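Long-range contact in 3,4-dihydroxybenzoate decarboxylase (Enterobacter cloacae, PDB 5NY5), which catalyses the decarboxylation of 3,4-dihydroxybenzoate, and the reverse para-carboxylation of catechols, as a prenylated-flavin-dependent enzyme of the UbiD family: residues E34-G43 and R53-K64. Numbering follows the deposited sequence.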
ATOM      1  N   GLU A  34     -19.435 -37.863  25.730  1.00 55.53           N
ATOM      2  CA  GLU A  34     -18.424 -38.167  26.741  1.00 55.22           C
ATOM      3  C   GLU A  34     -17.197 -38.825  26.124  1.00 53.91           C
ATOM      4  O   GLU A  34     -16.062 -38.513  26.501  1.00 53.39           O
ATOM      5  CB  GLU A  34     -19.017 -39.058  27.831  1.00 56.30           C
ATOM      6  CG  GLU A  34     -17.972 -39.738  28.702  1.00 56.04           C
ATOM      7  CD  GLU A  34     -18.547 -40.309  29.983  1.00 57.41           C
ATOM      8  OE1 GLU A  34     -18.677 -39.552  30.967  1.00 60.75           O
ATOM      9  OE2 GLU A  34     -18.872 -41.512  30.007  1.00 57.78           O
ATOM     10  N   LEU A  35     -17.408 -39.726  25.164  1.00 53.54           N
ATOM     11  CA  LEU A  35     -16.293 -40.418  24.528  1.00 52.52           C
ATOM     12  C   LEU A  35     -15.308 -39.432  23.911  1.00 51.64           C
ATOM     13  O   LEU A  35     -14.104 -39.480  24.191  1.00 51.15           O
ATOM     14  CB  LEU A  35     -16.829 -41.391  23.477  1.00 58.36           C
ATOM     15  CG  LEU A  35     -15.826 -42.326  22.806  1.00 53.14           C
ATOM     16  CD1 LEU A  35     -14.811 -42.754  23.815  1.00 51.68           C
ATOM     17  CD2 LEU A  35     -16.526 -43.547  22.240  1.00 52.14           C
ATOM     18  N   ALA A  36     -15.803 -38.521  23.071  1.00 51.60           N
ATOM     19  CA  ALA A  36     -14.918 -37.548  22.441  1.00 50.94           C
ATOM     20  C   ALA A  36     -14.330 -36.591  23.469  1.00 51.14           C
ATOM     21  O   ALA A  36     -13.162 -36.199  23.364  1.00 50.60           O
ATOM     22  CB  ALA A  36     -15.670 -36.772  21.362  1.00 51.13           C
ATOM     23  N   GLY A  37     -15.125 -36.207  24.469  1.00 52.06           N
ATOM     24  CA  GLY A  37     -14.625 -35.305  25.494  1.00 52.44           C
ATOM     25  C   GLY A  37     -13.424 -35.866  26.229  1.00 52.09           C
ATOM     26  O   GLY A  37     -12.521 -35.124  26.621  1.00 52.05           O
ATOM     27  N   VAL A  38     -13.397 -37.185  26.423  1.00 52.01           N
ATOM     28  CA  VAL A  38     -12.257 -37.817  27.079  1.00 51.87           C
ATOM     29  C   VAL A  38     -11.026 -37.754  26.187  1.00 50.98           C
ATOM     30  O   VAL A  38      -9.954 -37.307  26.610  1.00 50.97           O
ATOM     31  CB  VAL A  38     -12.595 -39.267  27.464  1.00 52.21           C
ATOM     32  CG1 VAL A  38     -11.349 -39.998  27.928  1.00 52.14           C
ATOM     33  CG2 VAL A  38     -13.656 -39.289  28.543  1.00 53.33           C
ATOM     34  N   TYR A  39     -11.158 -38.201  24.936  1.00 50.38           N
ATOM     35  CA  TYR A  39      -9.999 -38.248  24.055  1.00 49.71           C
ATOM     36  C   TYR A  39      -9.518 -36.863  23.648  1.00 49.52           C
ATOM     37  O   TYR A  39      -8.391 -36.733  23.156  1.00 49.19           O
ATOM     38  CB  TYR A  39     -10.304 -39.077  22.809  1.00 49.29           C
ATOM     39  CG  TYR A  39      -9.059 -39.462  22.048  1.00 48.86           C
ATOM     40  CD1 TYR A  39      -8.013 -40.112  22.688  1.00 49.06           C
ATOM     41  CD2 TYR A  39      -8.924 -39.176  20.699  1.00 48.43           C
ATOM     42  CE1 TYR A  39      -6.871 -40.466  22.008  1.00 48.88           C
ATOM     43  CE2 TYR A  39      -7.784 -39.528  20.011  1.00 48.22           C
ATOM     44  CZ  TYR A  39      -6.760 -40.173  20.671  1.00 48.47           C
ATOM     45  OH  TYR A  39      -5.617 -40.524  19.993  1.00 48.47           O
ATOM     46  N   ARG A  40     -10.338 -35.827  23.838  1.00 49.89           N
ATOM     47  CA  ARG A  40      -9.873 -34.467  23.590  1.00 49.94           C
ATOM     48  C   ARG A  40      -8.665 -34.133  24.453  1.00 50.15           C
ATOM     49  O   ARG A  40      -7.736 -33.455  24.001  1.00 50.02           O
ATOM     50  CB  ARG A  40     -11.000 -33.469  23.845  1.00 50.61           C
ATOM     51  CG  ARG A  40     -10.553 -32.025  23.815  1.00 50.94           C
ATOM     52  CD  ARG A  40     -10.962 -31.306  25.076  1.00 51.88           C
ATOM     53  NE  ARG A  40     -10.651 -29.884  25.010  1.00 52.40           N
ATOM     54  CZ  ARG A  40     -11.282 -28.954  25.715  1.00 53.43           C
ATOM     55  NH1 ARG A  40     -10.939 -27.679  25.594  1.00 53.99           N
ATOM     56  NH2 ARG A  40     -12.264 -29.299  26.534  1.00 54.06           N
ATOM     57  N   HIS A  41      -8.657 -34.607  25.701  1.00 50.61           N
ATOM     58  CA  HIS A  41      -7.535 -34.372  26.599  1.00 50.99           C
ATOM     59  C   HIS A  41      -6.358 -35.294  26.329  1.00 50.68           C
ATOM     60  O   HIS A  41      -5.230 -34.955  26.697  1.00 50.98           O
ATOM     61  CB  HIS A  41      -7.968 -34.553  28.057  1.00 51.82           C
ATOM     62  CG  HIS A  41      -9.014 -33.581  28.507  1.00 52.46           C
ATOM     63  ND1 HIS A  41      -8.711 -32.301  28.916  1.00 53.03           N
ATOM     64  CD2 HIS A  41     -10.356 -33.707  28.628  1.00 52.81           C
ATOM     65  CE1 HIS A  41      -9.824 -31.677  29.261  1.00 53.71           C
ATOM     66  NE2 HIS A  41     -10.836 -32.508  29.095  1.00 53.61           N
ATOM     67  N   ILE A  42      -6.585 -36.439  25.697  1.00 50.24           N
ATOM     68  CA  ILE A  42      -5.587 -37.498  25.623  1.00 50.23           C
ATOM     69  C   ILE A  42      -4.857 -37.511  24.284  1.00 49.72           C
ATOM     70  O   ILE A  42      -3.631 -37.610  24.243  1.00 49.95           O
ATOM     71  CB  ILE A  42      -6.243 -38.863  25.930  1.00 50.37           C
ATOM     72  CG1 ILE A  42      -6.578 -38.943  27.424  1.00 51.18           C
ATOM     73  CG2 ILE A  42      -5.334 -40.008  25.513  1.00 50.39           C
ATOM     74  CD1 ILE A  42      -7.410 -40.130  27.817  1.00 51.52           C
ATOM     75  N   GLY A  43      -5.579 -37.406  23.170  1.00 49.18           N
ATOM     76  CA  GLY A  43      -4.905 -37.539  21.891  1.00 48.85           C
ATOM     77  C   GLY A  43      -5.555 -36.912  20.673  1.00 48.45           C
ATOM     78  O   GLY A  43      -5.111 -37.159  19.548  1.00 48.26           O
ATOM     79  N   ARG A  53      -3.657 -32.517  23.005  1.00 50.13           N
ATOM     80  CA  ARG A  53      -2.313 -32.939  22.639  1.00 50.23           C
ATOM     81  C   ARG A  53      -2.431 -34.186  21.778  1.00 49.68           C
ATOM     82  O   ARG A  53      -3.503 -34.783  21.661  1.00 49.27           O
ATOM     83  CB  ARG A  53      -1.442 -33.222  23.868  1.00 50.87           C
ATOM     84  CG  ARG A  53      -2.008 -34.280  24.805  1.00 50.86           C
ATOM     85  CD  ARG A  53      -0.976 -34.695  25.842  1.00 56.55           C
ATOM     86  NE  ARG A  53      -1.521 -35.614  26.837  1.00 62.65           N
ATOM     87  CZ  ARG A  53      -1.911 -35.252  28.056  1.00 61.61           C
ATOM     88  NH1 ARG A  53      -1.815 -33.986  28.439  1.00 60.75           N
ATOM     89  NH2 ARG A  53      -2.393 -36.158  28.897  1.00 60.78           N
ATOM     90  N   THR A  54      -1.313 -34.567  21.175  1.00 49.85           N
ATOM     91  CA  THR A  54      -1.195 -35.865  20.538  1.00 49.61           C
ATOM     92  C   THR A  54      -0.678 -36.870  21.553  1.00 50.05           C
ATOM     93  O   THR A  54       0.117 -36.537  22.436  1.00 50.68           O
ATOM     94  CB  THR A  54      -0.255 -35.816  19.334  1.00 53.19           C
ATOM     95  OG1 THR A  54       1.026 -35.324  19.744  1.00 55.85           O
ATOM     96  CG2 THR A  54      -0.822 -34.916  18.248  1.00 49.50           C
ATOM     97  N   GLY A  55      -1.147 -38.105  21.428  1.00 49.85           N
ATOM     98  CA  GLY A  55      -0.750 -39.152  22.333  1.00 50.40           C
ATOM     99  C   GLY A  55      -0.993 -40.529  21.758  1.00 50.34           C
ATOM    100  O   GLY A  55      -0.824 -40.772  20.561  1.00 50.16           O
ATOM    101  N   PRO A  56      -1.392 -41.462  22.608  1.00 50.65           N
ATOM    102  CA  PRO A  56      -1.661 -42.816  22.131  1.00 50.78           C
ATOM    103  C   PRO A  56      -3.003 -42.891  21.428  1.00 51.40           C
ATOM    104  O   PRO A  56      -3.925 -42.121  21.702  1.00 49.62           O
ATOM    105  CB  PRO A  56      -1.671 -43.641  23.423  1.00 51.53           C
ATOM    106  CG  PRO A  56      -2.198 -42.686  24.432  1.00 51.38           C
ATOM    107  CD  PRO A  56      -1.649 -41.329  24.052  1.00 51.05           C
ATOM    108  N   ALA A  57      -3.096 -43.828  20.495  1.00 50.09           N
ATOM    109  CA  ALA A  57      -4.409 -44.246  20.043  1.00 49.73           C
ATOM    110  C   ALA A  57      -5.110 -44.960  21.190  1.00 50.15           C
ATOM    111  O   ALA A  57      -4.468 -45.532  22.073  1.00 50.84           O
ATOM    112  CB  ALA A  57      -4.295 -45.152  18.822  1.00 49.89           C
HETATM  113  N   MSE A  58      -6.433 -44.910  21.190  1.00 49.89           N
HETATM  114  CA  MSE A  58      -7.161 -45.363  22.364  1.00 50.39           C
HETATM  115  C   MSE A  58      -8.308 -46.308  22.046  1.00 50.64           C
HETATM  116  O   MSE A  58      -9.107 -46.058  21.149  1.00 50.25           O
HETATM  117  CB  MSE A  58      -7.688 -44.161  23.139  1.00 50.18           C
HETATM  118  CG  MSE A  58      -8.150 -44.479  24.540  1.00 56.84           C
HETATM  119 SE   MSE A  58      -8.269 -42.861  25.607  1.00 55.66          SE
HETATM  120  CE  MSE A  58      -8.836 -43.652  27.294  1.00 52.09           C
HETATM  121  N   MSE A  59      -8.374 -47.396  22.805  1.00 51.47           N
HETATM  122  CA  MSE A  59      -9.455 -48.361  22.691  1.00 51.98           C
HETATM  123  C   MSE A  59     -10.346 -48.302  23.922  1.00 52.53           C
HETATM  124  O   MSE A  59      -9.884 -48.495  25.043  1.00 53.14           O
HETATM  125  CB  MSE A  59      -8.901 -49.775  22.516  1.00 52.77           C
HETATM  126  CG  MSE A  59      -9.969 -50.847  22.407  1.00 53.50           C
HETATM  127 SE   MSE A  59     -10.761 -50.937  20.632  1.00 53.02          SE
HETATM  128  CE  MSE A  59      -9.209 -51.619  19.676  1.00 53.18           C
ATOM    129  N   PHE A  60     -11.627 -48.032  23.711  1.00 52.50           N
ATOM    130  CA  PHE A  60     -12.607 -47.998  24.791  1.00 53.23           C
ATOM    131  C   PHE A  60     -13.350 -49.329  24.776  1.00 54.19           C
ATOM    132  O   PHE A  60     -14.237 -49.547  23.949  1.00 54.23           O
ATOM    133  CB  PHE A  60     -13.553 -46.814  24.625  1.00 52.86           C
ATOM    134  CG  PHE A  60     -12.890 -45.479  24.818  1.00 52.17           C
ATOM    135  CD1 PHE A  60     -13.008 -44.800  26.020  1.00 52.59           C
ATOM    136  CD2 PHE A  60     -12.141 -44.906  23.801  1.00 51.26           C
ATOM    137  CE1 PHE A  60     -12.399 -43.572  26.202  1.00 52.11           C
ATOM    138  CE2 PHE A  60     -11.529 -43.676  23.979  1.00 50.78           C
ATOM    139  CZ  PHE A  60     -11.660 -43.009  25.181  1.00 51.20           C
ATOM    140  N   ASN A  61     -12.975 -50.223  25.695  1.00 55.13           N
ATOM    141  CA  ASN A  61     -13.535 -51.569  25.735  1.00 56.26           C
ATOM    142  C   ASN A  61     -14.900 -51.629  26.405  1.00 57.18           C
ATOM    143  O   ASN A  61     -15.634 -52.600  26.194  1.00 58.09           O
ATOM    144  CB  ASN A  61     -12.576 -52.518  26.459  1.00 57.15           C
ATOM    145  CG  ASN A  61     -11.369 -52.881  25.619  1.00 56.73           C
ATOM    146  OD1 ASN A  61     -11.468 -53.027  24.401  1.00 56.22           O
ATOM    147  ND2 ASN A  61     -10.220 -53.033  26.267  1.00 57.11           N
ATOM    148  N   SER A  62     -15.253 -50.630  27.207  1.00 57.13           N
ATOM    149  CA  SER A  62     -16.518 -50.606  27.933  1.00 58.21           C
ATOM    150  C   SER A  62     -17.347 -49.435  27.426  1.00 57.63           C
ATOM    151  O   SER A  62     -17.070 -48.279  27.763  1.00 57.05           O
ATOM    152  CB  SER A  62     -16.282 -50.505  29.438  1.00 59.09           C
ATOM    153  OG  SER A  62     -17.507 -50.392  30.137  1.00 60.25           O
ATOM    154  N   VAL A  63     -18.363 -49.734  26.625  1.00 57.94           N
ATOM    155  CA  VAL A  63     -19.248 -48.731  26.045  1.00 57.67           C
ATOM    156  C   VAL A  63     -20.590 -48.834  26.751  1.00 59.20           C
ATOM    157  O   VAL A  63     -21.206 -49.907  26.771  1.00 60.31           O
ATOM    158  CB  VAL A  63     -19.403 -48.923  24.530  1.00 57.06           C
ATOM    159  CG1 VAL A  63     -20.250 -47.814  23.938  1.00 56.90           C
ATOM    160  CG2 VAL A  63     -18.040 -48.980  23.862  1.00 55.81           C
ATOM    161  N   LYS A  64     -21.041 -47.726  27.335  1.00 59.44           N
ATOM    162  CA  LYS A  64     -22.304 -47.725  28.060  1.00 61.09           C
ATOM    163  C   LYS A  64     -23.450 -48.094  27.129  1.00 61.78           C
ATOM    164  O   LYS A  64     -23.607 -47.509  26.054  1.00 61.04           O
ATOM    165  CB  LYS A  64     -22.560 -46.355  28.687  1.00 61.25           C
ATOM    166  CG  LYS A  64     -21.556 -45.943  29.750  1.00 60.91           C
ATOM    167  CD  LYS A  64     -21.887 -44.559  30.290  1.00 61.23           C
ATOM    168  CE  LYS A  64     -20.838 -44.070  31.274  1.00 64.50           C
ATOM    169  NZ  LYS A  64     -21.138 -42.691  31.750  1.00 65.02           N
TER
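Leu35, Val38, Tyr39 and Ile42 of helix 34-42 pack onto Met58 and Phe60 of strand 57-60, the helix running nearly antiparallel to the strand at 150°, with axes 10.0 Å apart. Leu35 lays CD1 over the centre of one face of the Phe60 ring, a CH-pi contact, while Val38 CG1 reaches the rim of the same ring, 4.1 Å from Phe60 CZ. One turn on, Ile42 CD1 touches the selenium of selenomethionine Met58 (SE, 3.6 Å), the two side chains set roughly perpendicular. Met58 also runs alongside Tyr39 in the opposite sense, CB against CE1, its SE oblique to the ring in a Met-aromatic contact, and Ile42 CG2 rests near Pro56 CD. Two polar links flank this apolar layer. With CG anti to the backbone N (chi1 -165°), Tyr39 carries its ring toward the residue preceding the strand, and OH donates to Pro56 O at 2.9 Å, with the donor tilted 35° from the Pro56 carbonyl plane. At the start of the helix, Lys64 NZ forms a salt bridge with Glu34 OE2 at 3.1 Å, from the syn side and somewhat out of the carboxylate plane; Asp30 N also donates to this oxygen, tying it to the residues before the helix. Near Gly43 the segments come close together: Gly43 CA lies 3.1 Å from Arg53 O in a CA-H...O contact, and His41 O sits over one face of the Arg53 guanidinium. The pair forms the second half of a beta-alpha-beta unit: strand 57-60 runs between parallel strand 22-25 and antiparallel strand 70-73, whose Ile71 and Val73 meet Leu35 and Tyr39, while Trp486 of a second subunit packs against Glu34, Val38 and Met58.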